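Local coordinates for periplasmic sugar-binding protein (Chloroflexus aurantiacus, PDB 4RXU) that binds beta-D-glucopyranose in the cleft between its two lobes, and probably delivers sugar to an ABC-type transporter as a periplasmic binding protein, at residues A[141-145]-A[293-297]; A[251-257]-A[277-283]; A[286-290]-A[342-346]. All coordinates share one frame; numbering follows the deposited sequence.

Contact 1: residues A[141-145]-A[293-297]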
loop_
_atom_site.group_PDB
_atom_site.type_symbol
_atom_site.label_atom_id
_atom_site.label_comp_id
_atom_site.label_asym_id
_atom_site.label_seq_id
_atom_site.Cartn_x
_atom_site.Cartn_y
_atom_site.Cartn_z
ATOM N N GLN A 141 -9.831 5.632 -4.813
ATOM C CA GLN A 141 -10.830 5.587 -3.760
ATOM C C GLN A 141 -10.512 6.545 -2.623
ATOM O O GLN A 141 -11.390 7.179 -2.051
ATOM C CB GLN A 141 -10.994 4.179 -3.226
ATOM C CG GLN A 141 -11.771 3.287 -4.167
ATOM C CD GLN A 141 -11.988 1.896 -3.590
ATOM O OE1 GLN A 141 -12.044 1.730 -2.393
ATOM N NE2 GLN A 141 -12.144 0.922 -4.439
ATOM N N GLN A 142 -9.239 6.649 -2.281
ATOM C CA GLN A 142 -8.840 7.611 -1.266
ATOM C C GLN A 142 -9.234 9.024 -1.702
ATOM O O GLN A 142 -9.871 9.785 -0.962
ATOM C CB GLN A 142 -7.342 7.515 -1.002
ATOM C CG GLN A 142 -6.930 6.232 -0.322
ATOM C CD GLN A 142 -5.453 6.072 -0.235
ATOM O OE1 GLN A 142 -4.719 6.600 -1.054
ATOM N NE2 GLN A 142 -5.000 5.333 0.759
ATOM N N ALA A 143 -8.809 9.388 -2.901
ATOM C CA ALA A 143 -9.121 10.724 -3.401
ATOM C C ALA A 143 -10.621 10.978 -3.567
ATOM O O ALA A 143 -11.117 12.070 -3.259
ATOM C CB ALA A 143 -8.403 10.970 -4.712
ATOM N N GLN A 144 -11.329 9.977 -4.072
ATOM C CA GLN A 144 -12.757 10.109 -4.325
ATOM C C GLN A 144 -13.515 10.382 -3.016
ATOM O O GLN A 144 -14.428 11.193 -2.991
ATOM C CB GLN A 144 -13.304 8.882 -5.061
ATOM C CG GLN A 144 -14.703 9.098 -5.605
ATOM C CD GLN A 144 -14.714 10.149 -6.694
ATOM O OE1 GLN A 144 -14.013 10.016 -7.694
ATOM N NE2 GLN A 144 -15.485 11.207 -6.492
ATOM N N TYR A 145 -13.086 9.750 -1.927
ATOM C CA TYR A 145 -13.679 10.003 -0.617
ATOM C C TYR A 145 -13.538 11.488 -0.250
ATOM O O TYR A 145 -14.498 12.130 0.174
ATOM C CB TYR A 145 -13.066 9.109 0.482
ATOM C CG TYR A 145 -13.707 9.398 1.810
ATOM C CD1 TYR A 145 -13.231 10.437 2.609
ATOM C CD2 TYR A 145 -14.814 8.683 2.241
ATOM C CE1 TYR A 145 -13.833 10.756 3.814
ATOM C CE2 TYR A 145 -15.427 8.982 3.448
ATOM C CZ TYR A 145 -14.932 10.012 4.222
ATOM O OH TYR A 145 -15.537 10.320 5.403
ATOM N N SER A 293 -11.297 8.979 8.771
ATOM C CA SER A 293 -12.546 8.998 8.002
ATOM C C SER A 293 -12.841 7.692 7.285
ATOM O O SER A 293 -13.976 7.238 7.200
ATOM C CB SER A 293 -12.530 10.147 6.969
ATOM O OG SER A 293 -12.159 11.355 7.574
ATOM N N MET A 294 -11.798 7.095 6.736
ATOM C CA MET A 294 -11.946 5.889 5.949
ATOM C C MET A 294 -10.656 5.141 5.862
ATOM O O MET A 294 -9.591 5.690 6.089
ATOM C CB MET A 294 -12.413 6.191 4.521
ATOM C CG MET A 294 -11.401 6.962 3.671
ATOM S SD MET A 294 -10.155 5.946 2.730
ATOM C CE MET A 294 -11.034 5.825 1.158
ATOM N N THR A 295 -10.782 3.868 5.504
ATOM C CA THR A 295 -9.638 3.077 5.101
ATOM C C THR A 295 -10.033 2.246 3.876
ATOM O O THR A 295 -11.169 1.805 3.733
ATOM C CB THR A 295 -9.096 2.160 6.237
ATOM O OG1 THR A 295 -7.819 1.610 5.875
ATOM C CG2 THR A 295 -10.073 1.027 6.554
ATOM N N VAL A 296 -9.070 2.020 2.999
ATOM C CA VAL A 296 -9.239 1.098 1.891
ATOM C C VAL A 296 -8.866 -0.308 2.377
ATOM O O VAL A 296 -7.729 -0.570 2.773
ATOM C CB VAL A 296 -8.474 1.496 0.616
ATOM C CG1 VAL A 296 -8.701 0.441 -0.449
ATOM C CG2 VAL A 296 -8.948 2.861 0.117
ATOM N N PHE A 297 -9.858 -1.197 2.373
ATOM C CA PHE A 297 -9.687 -2.571 2.837
ATOM C C PHE A 297 -9.157 -3.402 1.688
ATOM O O PHE A 297 -9.763 -3.451 0.631
ATOM C CB PHE A 297 -11.036 -3.133 3.300
ATOM C CG PHE A 297 -11.049 -4.622 3.562
ATOM C CD1 PHE A 297 -10.081 -5.210 4.373
ATOM C CD2 PHE A 297 -12.026 -5.437 3.002
ATOM C CE1 PHE A 297 -10.100 -6.570 4.614
ATOM C CE2 PHE A 297 -12.043 -6.805 3.253
ATOM C CZ PHE A 297 -11.071 -7.364 4.047
#
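Met294 lies against the ring of Tyr145, and this overlap carries the packing of helix 135-148 on strand 295-298 and the residues leading into it, in the two-lobed fold of a type 1 periplasmic sugar-binding protein. The methionine chain is folded rather than extended: CG sits between the backbone N and the carbonyl carbon (chi1 66°), and further bends at chi2 and chi3 curl the thioether back toward the helix. Met294 CG therefore rests over one face, 4.1 Å from the centroid of the Tyr145 ring and only 19° off its normal, a CH-pi contact displaced toward Tyr145 CG. Beyond the sulfur, Met294 CE abuts the helix backbone, 3.5 Å from Gln141 O and 3.7 Å from Gln142 CA. That carbonyl is engaged within the helix by Tyr145 N, so the methyl simply packs beside an occupied acceptor.

Two residues farther along, Val296 again faces the helix. Val296 CG2 approaches the aliphatic parts of both glutamines, 4.0 Å from Gln142 CG and 4.1 Å from Gln141 CB, and the valine crosses each of these chains at about a right angle. Most of their amide atoms bond elsewhere: Gln141 OE1 bonds Thr342 and its NE2 reaches Val340 O, while Gln142 NE2 is shared between Gly276 O and Pro251 O. The glutamines thus give carbon to the strand and keep these polar ends for strand 332-343 and the loops beside the sugar pocket.

At the other end of the tyrosine, Ser293 turns its OG to Val274 N and leaves its methylene carbon to the phenol; Ser293 CB lies 3.4 Å from Tyr145 OH.

Contact 2: residues A[251-257]-A[277-283]. With BGC (beta-D-glucopyranose), chain C.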
loop_
_atom_site.group_PDB
_atom_site.type_symbol
_atom_site.label_atom_id
_atom_site.label_comp_id
_atom_site.label_asym_id
_atom_site.label_seq_id
_atom_site.Cartn_x
_atom_site.Cartn_y
_atom_site.Cartn_z
ATOM N N PRO A 251 -1.574 8.096 2.993
ATOM C CA PRO A 251 -1.468 6.959 2.067
ATOM C C PRO A 251 -1.752 5.596 2.682
ATOM O O PRO A 251 -2.123 4.686 1.973
ATOM C CB PRO A 251 -0.015 7.060 1.568
ATOM C CG PRO A 251 0.714 7.713 2.707
ATOM C CD PRO A 251 -0.264 8.713 3.263
ATOM N N ASN A 252 -1.581 5.446 3.999
ATOM C CA ASN A 252 -1.992 4.192 4.633
ATOM C C ASN A 252 -2.450 4.441 6.049
ATOM O O ASN A 252 -2.434 5.572 6.501
ATOM C CB ASN A 252 -0.905 3.099 4.559
ATOM C CG ASN A 252 0.215 3.282 5.567
ATOM O OD1 ASN A 252 0.357 4.325 6.219
ATOM N ND2 ASN A 252 1.065 2.258 5.668
ATOM N N ASP A 253 -2.825 3.387 6.763
ATOM C CA ASP A 253 -3.427 3.548 8.098
ATOM C C ASP A 253 -2.513 4.144 9.155
ATOM O O ASP A 253 -2.891 5.109 9.833
ATOM C CB ASP A 253 -4.009 2.227 8.575
ATOM C CG ASP A 253 -5.358 1.936 7.940
ATOM O OD1 ASP A 253 -5.921 2.824 7.267
ATOM O OD2 ASP A 253 -5.880 0.829 8.164
ATOM N N GLY A 254 -1.316 3.583 9.320
ATOM C CA GLY A 254 -0.468 4.096 10.378
ATOM C C GLY A 254 -0.101 5.546 10.124
ATOM O O GLY A 254 -0.106 6.371 11.033
ATOM N N THR A 255 0.256 5.868 8.883
ATOM C CA THR A 255 0.591 7.259 8.591
ATOM C C THR A 255 -0.638 8.179 8.749
ATOM O O THR A 255 -0.500 9.319 9.191
ATOM C CB THR A 255 1.241 7.425 7.193
ATOM O OG1 THR A 255 0.330 7.039 6.150
ATOM C CG2 THR A 255 2.557 6.654 7.075
ATOM N N ALA A 256 -1.828 7.667 8.407
ATOM C CA ALA A 256 -3.077 8.399 8.642
ATOM C C ALA A 256 -3.280 8.759 10.113
ATOM O O ALA A 256 -3.686 9.887 10.426
ATOM C CB ALA A 256 -4.264 7.605 8.131
ATOM N N ARG A 257 -3.018 7.819 11.009
ATOM C CA ARG A 257 -3.223 8.092 12.427
ATOM C C ARG A 257 -2.218 9.125 12.896
ATOM O O ARG A 257 -2.568 10.012 13.669
ATOM C CB ARG A 257 -3.145 6.808 13.243
ATOM C CG ARG A 257 -4.256 5.809 12.908
ATOM C CD ARG A 257 -4.396 4.727 13.976
ATOM N NE ARG A 257 -3.108 4.094 14.309
ATOM C CZ ARG A 257 -2.500 3.170 13.567
ATOM N NH1 ARG A 257 -3.089 2.722 12.461
ATOM N NH2 ARG A 257 -1.286 2.696 13.928
ATOM N N GLN A 277 -5.329 3.128 4.291
ATOM C CA GLN A 277 -5.530 1.794 3.750
ATOM C C GLN A 277 -4.867 0.761 4.644
ATOM O O GLN A 277 -3.950 1.092 5.384
ATOM C CB GLN A 277 -4.961 1.642 2.333
ATOM C CG GLN A 277 -3.447 1.626 2.264
ATOM C CD GLN A 277 -2.957 1.423 0.850
ATOM O OE1 GLN A 277 -3.205 0.383 0.234
ATOM N NE2 GLN A 277 -2.271 2.420 0.321
ATOM N N ASP A 278 -5.390 -0.463 4.522
ATOM C CA ASP A 278 -4.893 -1.719 5.129
ATOM C C ASP A 278 -5.828 -2.229 6.236
ATOM O O ASP A 278 -5.698 -3.370 6.673
ATOM C CB ASP A 278 -3.485 -1.599 5.724
ATOM C CG ASP A 278 -2.389 -1.343 4.680
ATOM O OD1 ASP A 278 -2.607 -1.501 3.457
ATOM O OD2 ASP A 278 -1.267 -1.020 5.129
ATOM N N ALA A 279 -6.755 -1.384 6.702
ATOM C CA ALA A 279 -7.672 -1.782 7.781
ATOM C C ALA A 279 -6.909 -2.328 8.991
ATOM O O ALA A 279 -7.305 -3.313 9.612
ATOM C CB ALA A 279 -8.731 -2.767 7.293
ATOM N N GLU A 280 -5.831 -1.645 9.353
ATOM C CA GLU A 280 -5.136 -1.957 10.595
ATOM C C GLU A 280 -6.116 -1.757 11.760
ATOM O O GLU A 280 -6.922 -0.837 11.753
ATOM C CB GLU A 280 -3.888 -1.081 10.754
ATOM C CG GLU A 280 -2.798 -1.376 9.694
ATOM C CD GLU A 280 -2.091 -2.727 9.840
ATOM O OE1 GLU A 280 -2.144 -3.337 10.936
ATOM O OE2 GLU A 280 -1.462 -3.179 8.854
ATOM N N LYS A 281 -6.016 -2.610 12.773
ATOM C CA LYS A 281 -6.967 -2.589 13.884
ATOM C C LYS A 281 -7.062 -1.213 14.527
ATOM O O LYS A 281 -8.158 -0.733 14.806
ATOM C CB LYS A 281 -6.642 -3.683 14.901
ATOM C CG LYS A 281 -6.888 -5.072 14.328
ATOM C CD LYS A 281 -6.576 -6.179 15.316
ATOM C CE LYS A 281 -6.750 -7.559 14.734
ATOM N NZ LYS A 281 -6.432 -8.595 15.755
ATOM N N ALA A 282 -5.910 -0.583 14.754
ATOM C CA ALA A 282 -5.899 0.712 15.429
ATOM C C ALA A 282 -6.603 1.745 14.581
ATOM O O ALA A 282 -7.199 2.678 15.117
ATOM C CB ALA A 282 -4.475 1.160 15.764
ATOM N N SER A 283 -6.524 1.606 13.259
ATOM C CA SER A 283 -7.264 2.539 12.398
ATOM C C SER A 283 -8.744 2.225 12.319
ATOM O O SER A 283 -9.559 3.135 12.157
ATOM C CB SER A 283 -6.687 2.623 10.973
ATOM O OG SER A 283 -5.538 3.434 10.958
HETATM C C2 BGC C . 1.390 -1.902 0.710
HETATM C C3 BGC C . 0.502 -1.191 1.712
HETATM C C4 BGC C . 1.324 -0.820 2.937
HETATM C C5 BGC C . 2.589 -0.056 2.542
HETATM C C6 BGC C . 3.528 0.197 3.701
HETATM C C1 BGC C . 2.478 -0.892 0.389
HETATM O O1 BGC C . 3.269 -1.277 -0.697
HETATM O O2 BGC C . 0.620 -2.249 -0.446
HETATM O O3 BGC C . -0.566 -2.070 2.056
HETATM O O4 BGC C . 0.545 0.077 3.753
HETATM O O5 BGC C . 3.304 -0.762 1.547
HETATM O O6 BGC C . 3.791 -0.996 4.444
#
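Asp253 overlaps the turn formed by Gln277 to Glu280 and the side chain of Ser283, with Ser283 OG 3.1 Å from Asp253 CB. Its carboxylate reaches into the start of helix 281-288: Asp253 OD2 accepts from Glu280 N at 2.7 Å, met nearly along the C-O axis, while OD1 is held from outside by Thr295 OG1 and Gln292 NE2. Divided this way, the two oxygens fix the rotation of the carboxylate. In return Asp253 N donates to Gln277 O, in the carbonyl plane and on a lone pair.

Gln277 places CG between its backbone N and carbonyl carbon (chi1 71°), then runs extended along Asn252 CB. At the end of the chain, Gln277 NE2 gives a nearly straight bond of 2.8 Å to Pro251 O, which lies in the glutamine's amide plane, and OE1 takes Lys298 NZ.

Next to these bonds, Asn252 and Asp278 form part of the glucose pocket. Asn252 OD1 caps helix 253-264, receiving Thr255 N and Thr255 OG1 from opposite faces of its plane. With the oxygen so committed, Asn252 ND2 is presented to the sugar and donates to BGC O4 at 2.9 Å. Asp278 grips two neighbouring hydroxyls: BGC O3 donates to Asp278 OD1 and BGC O4 to Asp278 OD2 (2.5 Å). BGC O4 thus bonds both segments.

Farther from the ligand, Arg257 sets one guanidinium face against Ala282 CB, which lies 3.5 Å from the plane and over its centre, and NH1 donates in plane to Ser283 OG, which also meets Gln292.

The contact joins the N-terminal ends of helices 253-264 and 281-288, following strands 246-249 and 269-274, with strand 295-298 and helix 135-148 packed against Gln277.

Contact 3: residues A[286-290]-A[342-346]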
loop_
_atom_site.group_PDB
_atom_site.type_symbol
_atom_site.label_atom_id
_atom_site.label_comp_id
_atom_site.label_asym_id
_atom_site.label_seq_id
_atom_site.Cartn_x
_atom_site.Cartn_y
_atom_site.Cartn_z
ATOM N N TYR A 286 -9.920 4.024 15.243
ATOM C CA TYR A 286 -10.046 5.461 14.907
ATOM C C TYR A 286 -11.279 5.749 14.072
ATOM O O TYR A 286 -11.927 6.766 14.281
ATOM C CB TYR A 286 -8.835 6.002 14.161
ATOM C CG TYR A 286 -7.713 6.578 15.016
ATOM C CD1 TYR A 286 -7.368 6.035 16.255
ATOM C CD2 TYR A 286 -6.932 7.640 14.539
ATOM C CE1 TYR A 286 -6.328 6.570 17.008
ATOM C CE2 TYR A 286 -5.883 8.171 15.275
ATOM C CZ TYR A 286 -5.595 7.652 16.513
ATOM O OH TYR A 286 -4.565 8.183 17.225
ATOM N N ILE A 287 -11.579 4.893 13.102
ATOM C CA ILE A 287 -12.759 5.105 12.252
ATOM C C ILE A 287 -14.026 5.036 13.094
ATOM O O ILE A 287 -14.879 5.931 13.026
ATOM C CB ILE A 287 -12.817 4.114 11.086
ATOM C CG1 ILE A 287 -11.695 4.445 10.096
ATOM C CG2 ILE A 287 -14.169 4.176 10.387
ATOM C CD1 ILE A 287 -11.437 3.375 9.064
ATOM N N ILE A 288 -14.114 4.029 13.946
ATOM C CA ILE A 288 -15.266 3.910 14.861
ATOM C C ILE A 288 -15.420 5.183 15.695
ATOM O O ILE A 288 -16.537 5.721 15.834
ATOM C CB ILE A 288 -15.117 2.683 15.784
ATOM C CG1 ILE A 288 -15.228 1.393 14.970
ATOM C CG2 ILE A 288 -16.167 2.746 16.886
ATOM C CD1 ILE A 288 -14.804 0.152 15.694
ATOM N N ASP A 289 -14.295 5.672 16.212
ATOM C CA ASP A 289 -14.261 6.785 17.140
ATOM C C ASP A 289 -14.258 8.159 16.483
ATOM O O ASP A 289 -14.186 9.177 17.186
ATOM C CB ASP A 289 -13.040 6.689 18.038
ATOM C CG ASP A 289 -13.071 5.493 18.978
ATOM O OD1 ASP A 289 -14.132 4.894 19.209
ATOM O OD2 ASP A 289 -12.002 5.150 19.505
ATOM N N GLY A 290 -14.342 8.207 15.160
ATOM C CA GLY A 290 -14.435 9.475 14.447
ATOM C C GLY A 290 -13.128 10.232 14.288
ATOM O O GLY A 290 -13.138 11.441 14.121
ATOM N N THR A 342 -13.627 0.547 -0.111
ATOM C CA THR A 342 -13.627 1.621 0.855
ATOM C C THR A 342 -14.456 1.279 2.095
ATOM O O THR A 342 -15.614 0.896 2.001
ATOM C CB THR A 342 -14.158 2.915 0.248
ATOM O OG1 THR A 342 -13.191 3.419 -0.672
ATOM C CG2 THR A 342 -14.413 3.971 1.336
ATOM N N VAL A 343 -13.821 1.455 3.247
ATOM C CA VAL A 343 -14.462 1.216 4.531
ATOM C C VAL A 343 -14.554 2.499 5.345
ATOM O O VAL A 343 -13.552 3.178 5.603
ATOM C CB VAL A 343 -13.761 0.093 5.303
ATOM C CG1 VAL A 343 -14.366 -0.039 6.696
ATOM C CG2 VAL A 343 -13.900 -1.192 4.495
ATOM N N THR A 344 -15.780 2.780 5.770
ATOM C CA THR A 344 -16.082 3.889 6.644
ATOM C C THR A 344 -16.922 3.328 7.784
ATOM O O THR A 344 -17.185 2.136 7.833
ATOM C CB THR A 344 -16.928 4.930 5.903
ATOM O OG1 THR A 344 -18.211 4.363 5.559
ATOM C CG2 THR A 344 -16.215 5.373 4.652
ATOM N N ARG A 345 -17.367 4.190 8.683
ATOM C CA ARG A 345 -18.301 3.750 9.733
ATOM C C ARG A 345 -19.538 3.029 9.203
ATOM O O ARG A 345 -20.073 2.123 9.848
ATOM C CB ARG A 345 -18.793 4.934 10.503
ATOM C CG ARG A 345 -17.784 5.473 11.453
ATOM C CD ARG A 345 -18.263 6.836 11.882
ATOM N NE ARG A 345 -17.836 7.153 13.227
ATOM C CZ ARG A 345 -18.328 8.175 13.910
ATOM N NH1 ARG A 345 -19.248 8.940 13.352
ATOM N NH2 ARG A 345 -17.899 8.429 15.138
ATOM N N ASP A 346 -20.012 3.455 8.040
ATOM C CA ASP A 346 -21.276 2.931 7.497
ATOM C C ASP A 346 -21.197 1.431 7.138
ATOM O O ASP A 346 -22.203 0.740 7.205
ATOM C CB ASP A 346 -21.724 3.778 6.297
ATOM C CG ASP A 346 -21.898 5.266 6.660
ATOM O OD1 ASP A 346 -22.327 5.571 7.803
ATOM O OD2 ASP A 346 -21.581 6.132 5.812
#
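Val343 of strand 332-343 meets Ile287 through its carbonyl, with Ile287 CD1 4.1 Å from Val343 O. The contact joins the end of this strand to the C-terminal end of helix 281-288, which closes in a Schellman motif at Gly290, whose phi is positive. Thr344 follows and presents backbone: on the other branch of the isoleucine, Ile287 CG2 lies 3.9 Å from Thr344 C. The threonine hydroxyl is turned to its own chain, where OG1 accepts from Asp346 N in an ST turn.

Arg345 then reaches back to the helix. Its chain is extended from CG to NE and passes alongside Ile287, with Arg345 CG 4.0 Å from Ile287 CG2. At the helix end NE and NH2 both bind one acceptor, Ile288 O, in a side-on grip from the same face of the carbonyl. Both nitrogens stand above the carbonyl plane, NE 56° out of it. A positive group here faces the helix's C-terminal carbonyls and would be expected to suit the negative end of its dipole. NE also makes a weak bond to the preceding carbonyl, 3.2 Å from Arg345 NE to Ile287 O.

Strand 295-298 ties the three contacts together. Its Thr295 is turned from the helix of contact 1 and serves contact 2 instead, where Val296 O also lies 2.9 Å from Asp278 N. Toward contact 3 it pairs with strand 332-343, Thr295 O being 2.7 Å from Val343 N, and Met294 CB packs 3.4 Å from Val343 O. Contacts 2 and 3 use opposite ends of helix 281-288. Their centres are about 11 Å apart. Contact 2 touches the glucose directly. In contact 1 the side chain of Gln142 is about 8 Å from the bound BGC. In contact 3 the side chain of Ile287 is about 14 Å from the bound BGC.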